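Local coordinates for CRISPR-associated endoribonuclease Cas6 1 (Methanocaldococcus jannaschii DSM 2661, PDB 5YI6), which probably cleaves transcripts of CRISPR repeats as a metal-independent endoribonuclease, yielding the CRISPR RNAs that guide antiviral defence, at residues Lys103-Gly107 / Asn108-Phe112; Pro120-Lys123 / Lys124-Ile127; Ile140-Asp144 / Gly145-Tyr149; Gly227-Asn230 / Ser231-Phe234. One frame throughout, in Å; residues are numbered along the deposited sequence.

Contact 1 (Lys103-Gly107 / Asn108-Phe112)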
loop_
_atom_site.group_PDB
_atom_site.type_symbol
_atom_site.label_atom_id
_atom_site.label_comp_id
_atom_site.label_asym_id
_atom_site.label_seq_id
_atom_site.Cartn_x
_atom_site.Cartn_y
_atom_site.Cartn_z
ATOM N N LYS A 103 18.988 -0.682 -6.789
ATOM C CA LYS A 103 19.020 0.471 -5.905
ATOM C C LYS A 103 17.678 1.186 -5.871
ATOM O O LYS A 103 16.988 1.296 -6.886
ATOM C CB LYS A 103 20.125 1.465 -6.295
ATOM C CG LYS A 103 21.503 0.804 -6.304
ATOM C CD LYS A 103 22.603 1.804 -6.098
ATOM C CE LYS A 103 22.657 2.158 -4.604
ATOM N NZ LYS A 103 23.624 3.239 -4.267
ATOM N N LEU A 104 17.319 1.683 -4.695
ATOM C CA LEU A 104 16.078 2.441 -4.520
ATOM C C LEU A 104 16.378 3.630 -3.630
ATOM O O LEU A 104 16.818 3.453 -2.495
ATOM C CB LEU A 104 14.975 1.569 -3.882
ATOM C CG LEU A 104 13.659 2.303 -3.565
ATOM C CD1 LEU A 104 12.923 2.604 -4.860
ATOM C CD2 LEU A 104 12.792 1.443 -2.655
ATOM N N ARG A 105 16.175 4.840 -4.132
ATOM C CA ARG A 105 16.393 6.029 -3.331
ATOM C C ARG A 105 15.041 6.558 -2.861
ATOM O O ARG A 105 14.132 6.758 -3.676
ATOM C CB ARG A 105 17.137 7.104 -4.124
ATOM C CG ARG A 105 17.480 8.328 -3.287
ATOM C CD ARG A 105 18.086 9.436 -4.140
ATOM N NE ARG A 105 17.197 9.779 -5.260
ATOM C CZ ARG A 105 16.178 10.651 -5.227
ATOM N NH1 ARG A 105 15.862 11.320 -4.119
ATOM N NH2 ARG A 105 15.457 10.852 -6.327
ATOM N N VAL A 106 14.899 6.751 -1.555
ATOM C CA VAL A 106 13.690 7.338 -0.969
ATOM C C VAL A 106 14.099 8.631 -0.283
ATOM O O VAL A 106 14.717 8.606 0.791
ATOM C CB VAL A 106 13.004 6.385 0.019
ATOM C CG1 VAL A 106 11.721 7.060 0.634
ATOM C CG2 VAL A 106 12.646 5.095 -0.688
ATOM N N GLY A 107 13.734 9.762 -0.878
ATOM C CA GLY A 107 14.189 11.035 -0.345
ATOM C C GLY A 107 15.705 11.091 -0.400
ATOM O O GLY A 107 16.319 10.960 -1.460
ATOM N N ASN A 108 16.338 11.242 0.761
ATOM C CA ASN A 108 17.791 11.298 0.843
ATOM C C ASN A 108 18.416 9.964 1.241
ATOM O O ASN A 108 19.622 9.912 1.505
ATOM C CB ASN A 108 18.224 12.384 1.838
ATOM C CG ASN A 108 17.874 13.777 1.364
ATOM O OD1 ASN A 108 17.987 14.086 0.175
ATOM N ND2 ASN A 108 17.414 14.617 2.282
ATOM N N VAL A 109 17.628 8.899 1.353
ATOM C CA VAL A 109 18.149 7.608 1.801
ATOM C C VAL A 109 18.304 6.701 0.598
ATOM O O VAL A 109 17.345 6.484 -0.143
ATOM C CB VAL A 109 17.227 6.950 2.846
ATOM C CG1 VAL A 109 17.775 5.560 3.197
ATOM C CG2 VAL A 109 17.033 7.872 4.089
ATOM N N GLU A 110 19.490 6.141 0.422
ATOM C CA GLU A 110 19.781 5.205 -0.649
ATOM C C GLU A 110 19.782 3.772 -0.114
ATOM O O GLU A 110 20.538 3.451 0.813
ATOM C CB GLU A 110 21.146 5.530 -1.260
ATOM C CG GLU A 110 21.467 4.731 -2.483
ATOM C CD GLU A 110 20.745 5.281 -3.694
ATOM O OE1 GLU A 110 20.432 6.496 -3.693
ATOM O OE2 GLU A 110 20.465 4.499 -4.626
ATOM N N PHE A 111 18.956 2.902 -0.701
ATOM C CA PHE A 111 18.901 1.487 -0.350
ATOM C C PHE A 111 19.493 0.618 -1.450
ATOM O O PHE A 111 19.307 0.888 -2.642
ATOM C CB PHE A 111 17.444 1.027 -0.134
ATOM C CG PHE A 111 16.763 1.699 0.986
ATOM C CD1 PHE A 111 16.938 1.246 2.289
ATOM C CD2 PHE A 111 15.877 2.749 0.743
ATOM C CE1 PHE A 111 16.286 1.853 3.348
ATOM C CE2 PHE A 111 15.219 3.368 1.794
ATOM C CZ PHE A 111 15.403 2.924 3.105
ATOM N N PHE A 112 20.151 -0.461 -1.050
ATOM C CA PHE A 112 20.370 -1.590 -1.933
ATOM C C PHE A 112 19.169 -2.517 -1.846
ATOM O O PHE A 112 18.656 -2.773 -0.756
ATOM C CB PHE A 112 21.628 -2.368 -1.536
ATOM C CG PHE A 112 22.903 -1.599 -1.728
ATOM C CD1 PHE A 112 23.546 -1.596 -2.955
ATOM C CD2 PHE A 112 23.464 -0.881 -0.681
ATOM C CE1 PHE A 112 24.732 -0.889 -3.135
ATOM C CE2 PHE A 112 24.641 -0.170 -0.862
ATOM C CZ PHE A 112 25.274 -0.178 -2.092
#
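Val109 O takes the N-H of Val106 at 2.8 Å, while Arg105 CA lies 3.4 Å from the same oxygen and makes a C-H...O contact with it. This is the ladder of a two-residue beta hairpin: Val106 and Val109 form one hydrogen-bonded antiparallel pair, Leu104 and Phe111 the next hydrogen-bonded one, and a type II' turn runs from Val106 to Val109. Gly107 holds the first corner of that turn, where its phi of 62° suits glycine, and its O receives Arg105 NH1 at 2.7 Å.

On the face bearing Lys103, Arg105, Glu110 and Phe112, the contacts are mostly polar or charged. Glu110 leaves with CG anti to its backbone N (chi1 -173°) and then bends at chi2, which lays the carboxylate across the facing strand. OE2 makes a long salt bridge with Lys103 NZ at 3.4 Å; OE1 rests on Arg105 CB at the same distance. Lys103 crosses Glu110 at about a right angle and puts CE over one face of the Phe112 ring, NZ standing 4.8 Å from its centroid in an off-centre cation-pi contact.

The other face is apolar. Val106 CG2 meets the edge of the Phe111 ring at CE2, 4.0 Å away, and Val109 CG1 sits over a face; helix 23-35 packs on Leu104 and Val106. One ladder thus serves two chemistries, a hydrophobic side turned to the core and a charged side where one ammonium group lies near both a carboxylate and an aromatic face.

Contact 2 (Pro120-Lys123 / Lys124-Ile127). With PO4 (phosphate ion), chain L.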
loop_
_atom_site.group_PDB
_atom_site.type_symbol
_atom_site.label_atom_id
_atom_site.label_comp_id
_atom_site.label_asym_id
_atom_site.label_seq_id
_atom_site.Cartn_x
_atom_site.Cartn_y
_atom_site.Cartn_z
ATOM N N PRO A 120 3.200 -16.074 0.627
ATOM C CA PRO A 120 1.938 -16.694 0.224
ATOM C C PRO A 120 0.776 -16.092 0.994
ATOM O O PRO A 120 0.892 -15.734 2.172
ATOM C CB PRO A 120 2.133 -18.172 0.595
ATOM C CG PRO A 120 3.626 -18.380 0.556
ATOM C CD PRO A 120 4.203 -17.073 1.066
ATOM N N ILE A 121 -0.363 -16.066 0.330
ATOM C CA ILE A 121 -1.576 -15.480 0.912
ATOM C C ILE A 121 -2.021 -16.317 2.106
ATOM O O ILE A 121 -1.921 -17.559 2.064
ATOM C CB ILE A 121 -2.678 -15.405 -0.150
ATOM C CG1 ILE A 121 -3.890 -14.653 0.379
ATOM C CG2 ILE A 121 -3.136 -16.789 -0.593
ATOM C CD1 ILE A 121 -4.056 -13.336 -0.255
ATOM N N PRO A 122 -2.471 -15.698 3.196
ATOM C CA PRO A 122 -3.038 -16.478 4.302
ATOM C C PRO A 122 -4.244 -17.293 3.838
ATOM O O PRO A 122 -5.013 -16.870 2.979
ATOM C CB PRO A 122 -3.434 -15.410 5.320
ATOM C CG PRO A 122 -2.527 -14.232 5.007
ATOM C CD PRO A 122 -2.374 -14.260 3.518
ATOM N N LYS A 123 -4.376 -18.493 4.390
ATOM C CA LYS A 123 -5.491 -19.361 4.044
ATOM C C LYS A 123 -6.770 -18.972 4.760
ATOM O O LYS A 123 -7.837 -19.457 4.386
ATOM C CB LYS A 123 -5.147 -20.816 4.379
ATOM C CG LYS A 123 -4.123 -21.453 3.442
ATOM C CD LYS A 123 -3.910 -22.931 3.778
ATOM C CE LYS A 123 -3.048 -23.147 5.030
ATOM N NZ LYS A 123 -1.619 -22.734 4.878
ATOM N N LYS A 124 -6.682 -18.121 5.778
ATOM C CA LYS A 124 -7.850 -17.621 6.503
ATOM C C LYS A 124 -7.554 -16.219 7.028
ATOM O O LYS A 124 -6.398 -15.873 7.288
ATOM C CB LYS A 124 -8.217 -18.558 7.664
ATOM C CG LYS A 124 -7.127 -18.645 8.716
ATOM C CD LYS A 124 -7.301 -19.834 9.665
ATOM C CE LYS A 124 -6.126 -19.909 10.655
ATOM N NZ LYS A 124 -6.259 -20.977 11.689
ATOM N N PHE A 125 -8.592 -15.395 7.118
ATOM C CA PHE A 125 -8.450 -14.040 7.622
ATOM C C PHE A 125 -9.283 -13.870 8.872
ATOM O O PHE A 125 -10.395 -14.395 8.963
ATOM C CB PHE A 125 -8.890 -12.997 6.616
ATOM C CG PHE A 125 -8.110 -13.035 5.365
ATOM C CD1 PHE A 125 -6.782 -12.608 5.347
ATOM C CD2 PHE A 125 -8.696 -13.503 4.197
ATOM C CE1 PHE A 125 -6.061 -12.639 4.180
ATOM C CE2 PHE A 125 -7.977 -13.545 3.031
ATOM C CZ PHE A 125 -6.669 -13.100 3.018
ATOM N N ASN A 126 -8.743 -13.116 9.813
ATOM C CA ASN A 126 -9.434 -12.806 11.051
ATOM C C ASN A 126 -9.156 -11.355 11.417
ATOM O O ASN A 126 -10.034 -10.509 11.284
ATOM C CB ASN A 126 -9.011 -13.787 12.148
ATOM C CG ASN A 126 -9.589 -13.436 13.498
ATOM O OD1 ASN A 126 -10.681 -12.880 13.598
ATOM N ND2 ASN A 126 -8.845 -13.752 14.555
ATOM N N ILE A 127 -7.947 -11.035 11.870
ATOM C CA ILE A 127 -7.599 -9.655 12.203
ATOM C C ILE A 127 -6.608 -9.112 11.176
ATOM O O ILE A 127 -5.608 -9.762 10.852
ATOM C CB ILE A 127 -7.021 -9.540 13.620
ATOM C CG1 ILE A 127 -8.041 -10.077 14.609
ATOM C CG2 ILE A 127 -6.705 -8.074 13.911
ATOM C CD1 ILE A 127 -7.566 -10.073 16.048
HETATM P P PO4 L . -12.724 -15.656 6.484
HETATM O O1 PO4 L . -13.407 -15.556 5.137
HETATM O O2 PO4 L . -12.655 -14.279 7.110
HETATM O O3 PO4 L . -13.529 -16.573 7.385
HETATM O O4 PO4 L . -11.322 -16.221 6.307
#
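Apolar contact carries this bend in the loop, with the Phe125 ring reaching back to Ile121 and Pro122 ahead of it in the chain. Pro122 CG lies 4.0 Å from Phe125 CE1, and Ile121 CG1 is 4.1 Å from Phe125 CZ; both side chains cross the phenylalanine at about a right angle. The ring gets there because CG stands anti to its own carbonyl carbon (chi1 -61°), while Ile121 holds CG1 anti to its backbone N and so offers that branch to the outer end of the ring.

Polar interaction belongs to the backbone and to a phosphate ion, probably from the crystallisation liquor. The N-H of Phe125 points almost straight at phosphate O4, at 3.0 Å and 176°.

The segment is part of the linker from strand 109-118 to strand 127-130, between the two ferredoxin-like halves expected of a Cas6 protein. Phe125 also meets the rings of Tyr215 and Tyr222, and Tyr215 OH is hydrogen-bonded to Pro122 O. Helix 215-224 therefore lies against the apolar side of the loop, with strand 201-213 touching Phe125 and strand 237-240 touching Pro122.

Contact 3 (Ile140-Asp144 / Gly145-Tyr149)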
loop_
_atom_site.group_PDB
_atom_site.type_symbol
_atom_site.label_atom_id
_atom_site.label_comp_id
_atom_site.label_asym_id
_atom_site.label_seq_id
_atom_site.Cartn_x
_atom_site.Cartn_y
_atom_site.Cartn_z
ATOM N N ILE A 140 -18.003 16.813 -1.419
ATOM C CA ILE A 140 -19.100 17.481 -0.724
ATOM C C ILE A 140 -19.169 18.935 -1.165
ATOM O O ILE A 140 -18.143 19.596 -1.354
ATOM C CB ILE A 140 -18.959 17.416 0.798
ATOM C CG1 ILE A 140 -17.610 18.008 1.183
ATOM C CG2 ILE A 140 -19.145 15.997 1.276
ATOM C CD1 ILE A 140 -17.360 17.947 2.604
ATOM N N GLU A 141 -20.385 19.438 -1.296
ATOM C CA GLU A 141 -20.589 20.841 -1.639
ATOM C C GLU A 141 -20.458 21.699 -0.385
ATOM O O GLU A 141 -21.077 21.408 0.646
ATOM C CB GLU A 141 -21.973 21.011 -2.268
ATOM C CG GLU A 141 -22.214 22.423 -2.745
ATOM C CD GLU A 141 -21.296 22.795 -3.898
ATOM O OE1 GLU A 141 -20.916 21.893 -4.689
ATOM O OE2 GLU A 141 -20.922 23.987 -3.982
ATOM N N THR A 142 -19.643 22.745 -0.445
ATOM C CA THR A 142 -19.515 23.674 0.668
ATOM C C THR A 142 -19.799 25.082 0.152
ATOM O O THR A 142 -19.935 25.297 -1.053
ATOM C CB THR A 142 -18.103 23.641 1.278
ATOM O OG1 THR A 142 -17.224 24.362 0.408
ATOM C CG2 THR A 142 -17.605 22.156 1.446
ATOM N N GLU A 143 -19.834 26.047 1.073
ATOM C CA GLU A 143 -19.969 27.458 0.675
ATOM C C GLU A 143 -18.771 27.951 -0.122
ATOM O O GLU A 143 -18.839 29.029 -0.728
ATOM C CB GLU A 143 -20.180 28.347 1.907
ATOM C CG GLU A 143 -21.543 28.182 2.540
ATOM C CD GLU A 143 -21.799 29.145 3.694
ATOM O OE1 GLU A 143 -20.932 29.982 4.012
ATOM O OE2 GLU A 143 -22.858 29.024 4.346
ATOM N N ASP A 144 -17.664 27.210 -0.105
ATOM C CA ASP A 144 -16.499 27.525 -0.908
ATOM C C ASP A 144 -16.402 26.638 -2.145
ATOM O O ASP A 144 -15.333 26.540 -2.740
ATOM C CB ASP A 144 -15.232 27.409 -0.059
ATOM C CG ASP A 144 -14.022 28.047 -0.722
ATOM O OD1 ASP A 144 -14.215 28.996 -1.515
ATOM O OD2 ASP A 144 -12.882 27.568 -0.481
ATOM N N GLY A 145 -17.492 25.992 -2.550
ATOM C CA GLY A 145 -17.465 25.117 -3.706
ATOM C C GLY A 145 -17.285 23.649 -3.324
ATOM O O GLY A 145 -17.336 23.261 -2.158
ATOM N N LEU A 146 -17.134 22.819 -4.349
ATOM C CA LEU A 146 -16.986 21.382 -4.148
ATOM C C LEU A 146 -15.614 21.064 -3.561
ATOM O O LEU A 146 -14.589 21.528 -4.068
ATOM C CB LEU A 146 -17.176 20.650 -5.474
ATOM C CG LEU A 146 -17.324 19.131 -5.400
ATOM C CD1 LEU A 146 -18.649 18.736 -4.755
ATOM C CD2 LEU A 146 -17.177 18.541 -6.784
ATOM N N LYS A 147 -15.587 20.283 -2.481
ATOM C CA LYS A 147 -14.336 19.960 -1.803
ATOM C C LYS A 147 -14.257 18.458 -1.547
ATOM O O LYS A 147 -15.262 17.739 -1.587
ATOM C CB LYS A 147 -14.198 20.716 -0.465
ATOM C CG LYS A 147 -14.312 22.257 -0.568
ATOM C CD LYS A 147 -13.237 22.838 -1.476
ATOM C CE LYS A 147 -13.340 24.363 -1.556
ATOM N NZ LYS A 147 -12.384 24.935 -2.539
ATOM N N THR A 148 -13.043 17.986 -1.252
ATOM C CA THR A 148 -12.831 16.579 -0.935
ATOM C C THR A 148 -12.877 16.374 0.575
ATOM O O THR A 148 -12.126 17.018 1.316
ATOM C CB THR A 148 -11.473 16.105 -1.483
ATOM O OG1 THR A 148 -11.401 16.358 -2.892
ATOM C CG2 THR A 148 -11.323 14.624 -1.237
ATOM N N TYR A 149 -13.732 15.457 1.035
ATOM C CA TYR A 149 -13.829 15.092 2.440
ATOM C C TYR A 149 -13.164 13.727 2.613
ATOM O O TYR A 149 -13.471 12.794 1.864
ATOM C CB TYR A 149 -15.304 14.998 2.899
ATOM C CG TYR A 149 -15.436 14.761 4.375
ATOM C CD1 TYR A 149 -15.445 15.822 5.265
ATOM C CD2 TYR A 149 -15.505 13.479 4.893
ATOM C CE1 TYR A 149 -15.540 15.623 6.617
ATOM C CE2 TYR A 149 -15.589 13.269 6.245
ATOM C CZ TYR A 149 -15.608 14.339 7.109
ATOM O OH TYR A 149 -15.675 14.123 8.472
#
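Tyr149 meets Ile140 at the root of its ring: Ile140 CD1 lies 3.6 Å from Tyr149 CB and 3.9 Å from CD1 of the ring, approaching obliquely. The phenol end leads away to a hydrogen bond with Asn155. The other flat group, the Glu141 carboxylate, bends over the partner strand, with OE2 3.6 Å from Gly145 CA and OE1 near Leu146 CD1.

Both pairs belong to a two-residue beta hairpin, closed by a type I turn from Thr142 to Gly145. Its strands, 137-142 and 145-150, make a sheet of their own, and the short segments run 132° apart, a marked departure from exact antiparallelism. Gly145 has a phi of 97°, a backbone shape that suits glycine.

Thr142 OG1 does double duty beside the turn. Placed between its own backbone N and carbonyl carbon (chi1 77°), it donates to Gly145 O at 2.8 Å, in the carbonyl plane and on a lone pair, and accepts from Asp144 N at 2.9 Å, forming an ST turn. Gly145 O is thus held twice, since Thr142 N also donates to it from above the carbonyl plane. Lys147 bends at chi2, passing CG by Thr142 OG1 and bringing NZ to Asp144 OD2 in a weak salt bridge of 3.4 Å.

Contact 4 (Gly227-Asn230 / Ser231-Phe234). With PO4 (phosphate ion), chain K.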
loop_
_atom_site.group_PDB
_atom_site.type_symbol
_atom_site.label_atom_id
_atom_site.label_comp_id
_atom_site.label_asym_id
_atom_site.label_seq_id
_atom_site.Cartn_x
_atom_site.Cartn_y
_atom_site.Cartn_z
ATOM N N GLY A 227 -9.607 0.651 0.291
ATOM C CA GLY A 227 -9.651 2.098 0.059
ATOM C C GLY A 227 -9.063 2.495 -1.289
ATOM O O GLY A 227 -8.821 1.673 -2.154
ATOM N N GLU A 228 -8.770 3.790 -1.418
ATOM C CA GLU A 228 -8.374 4.396 -2.682
ATOM C C GLU A 228 -6.872 4.678 -2.733
ATOM O O GLU A 228 -6.161 4.530 -1.744
ATOM C CB GLU A 228 -9.155 5.696 -2.914
ATOM C CG GLU A 228 -10.635 5.461 -2.971
ATOM C CD GLU A 228 -11.397 6.776 -3.009
ATOM O OE1 GLU A 228 -11.262 7.505 -4.013
ATOM O OE2 GLU A 228 -12.101 7.083 -2.050
ATOM N N LYS A 229 -6.410 5.085 -3.918
ATOM C CA LYS A 229 -4.993 5.417 -4.173
ATOM C C LYS A 229 -4.069 4.254 -3.812
ATOM O O LYS A 229 -2.942 4.456 -3.321
ATOM C CB LYS A 229 -4.556 6.675 -3.416
ATOM C CG LYS A 229 -5.351 7.962 -3.850
ATOM C CD LYS A 229 -5.393 8.081 -5.381
ATOM C CE LYS A 229 -5.970 9.428 -5.849
ATOM N NZ LYS A 229 -6.409 9.355 -7.274
ATOM N N ASN A 230 -4.535 3.027 -4.044
ATOM C CA ASN A 230 -3.673 1.876 -3.728
ATOM C C ASN A 230 -2.314 1.985 -4.414
ATOM O O ASN A 230 -1.268 1.685 -3.807
ATOM C CB ASN A 230 -4.353 0.575 -4.157
ATOM C CG ASN A 230 -5.646 0.308 -3.391
ATOM O OD1 ASN A 230 -6.636 -0.121 -3.984
ATOM N ND2 ASN A 230 -5.658 0.617 -2.062
ATOM N N SER A 231 -2.311 2.384 -5.694
ATOM C CA SER A 231 -1.090 2.324 -6.478
ATOM C C SER A 231 -0.117 3.441 -6.118
ATOM O O SER A 231 1.018 3.420 -6.608
ATOM C CB SER A 231 -1.407 2.312 -7.994
ATOM O OG SER A 231 -1.960 3.550 -8.387
ATOM N N MET A 232 -0.530 4.386 -5.277
ATOM C CA MET A 232 0.350 5.377 -4.668
ATOM C C MET A 232 0.808 4.974 -3.263
ATOM O O MET A 232 1.393 5.801 -2.548
ATOM C CB MET A 232 -0.362 6.743 -4.632
ATOM C CG MET A 232 -0.556 7.355 -6.001
ATOM S SD MET A 232 -1.637 8.825 -5.905
ATOM C CE MET A 232 -0.823 9.759 -4.611
ATOM N N GLY A 233 0.514 3.744 -2.840
ATOM C CA GLY A 233 1.031 3.177 -1.605
ATOM C C GLY A 233 0.107 3.259 -0.422
ATOM O O GLY A 233 0.595 3.426 0.719
ATOM N N PHE A 234 -1.215 3.225 -0.655
ATOM C CA PHE A 234 -2.194 3.359 0.415
ATOM C C PHE A 234 -3.020 2.099 0.570
ATOM O O PHE A 234 -3.317 1.397 -0.408
ATOM C CB PHE A 234 -3.159 4.588 0.187
ATOM C CG PHE A 234 -2.461 5.908 0.363
ATOM C CD1 PHE A 234 -2.541 6.585 1.566
ATOM C CD2 PHE A 234 -1.682 6.441 -0.663
ATOM C CE1 PHE A 234 -1.850 7.823 1.757
ATOM C CE2 PHE A 234 -0.990 7.634 -0.486
ATOM C CZ PHE A 234 -1.085 8.340 0.737
HETATM P P PO4 K . -9.114 6.391 -6.786
HETATM O O1 PO4 K . -10.458 5.682 -6.753
HETATM O O2 PO4 K . -9.173 7.630 -5.905
HETATM O O3 PO4 K . -8.804 6.812 -8.210
HETATM O O4 PO4 K . -8.022 5.431 -6.337
#
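From Lys229 to Gly233 the backbone coils into a short 3-10 turn: Met232 N donates to Lys229 O at 3.1 Å and Gly233 N to Asn230 O at 2.9 Å. Lys229 O also draws a weak bond from Phe234 N. Gly227 precedes the turn and Gly233 closes it, both with positive phi, as in the glycine-rich loop characteristic of the Cas6 and wider RAMP families.

Asn230 ties the ends together. Its ND2 reaches Phe234 O at 3.0 Å and 167°, the acceptor lying in the amide plane although the N-H comes from above the carbonyl plane. ND2 is also bonded to Phe226 O, and OD1 receives Lys169 NZ, so the amide is fixed from both ends. Lys229 CB rests 4.0 Å from Phe234 CD2, and Lys229 CD lies 3.9 Å from Met232 SD.

Lys229 N donates to O4 of a phosphate ion, probably from the crystallisation liquor, at 2.9 Å and 169°. Lys229 NZ is nearby, and Glu228 OE1, whose carboxylate also binds Lys137 N through OE2, lies 2.8 Å from phosphate O2. Ser231 touches Lys53, the probable transition-state stabiliser. An anion bound by a backbone N-H here is consistent with a loop suited to an RNA backbone.

In the fold
From the N terminus, the four contacts are local and follow one another, three closing turns and one lying in a linker, and none nests within or crosses another. Contact 1 turns the chain between strands 103-106 and 109-118, at an outer edge of the five-stranded sheet. The long strand then leads to contact 2, in the linker entering the four-stranded sheet, the centres of contacts 1 and 2 lying about 31 Å apart. Contact 3 closes the separate hairpin of strands 137-142 and 145-150, its centre about 28 Å from that of the chain. Contact 4, centred only about 6 Å from the chain's centre, turns the chain between helix 215-224 and strand 237-240. Its nearest atoms come within about 7 Å of contact 3.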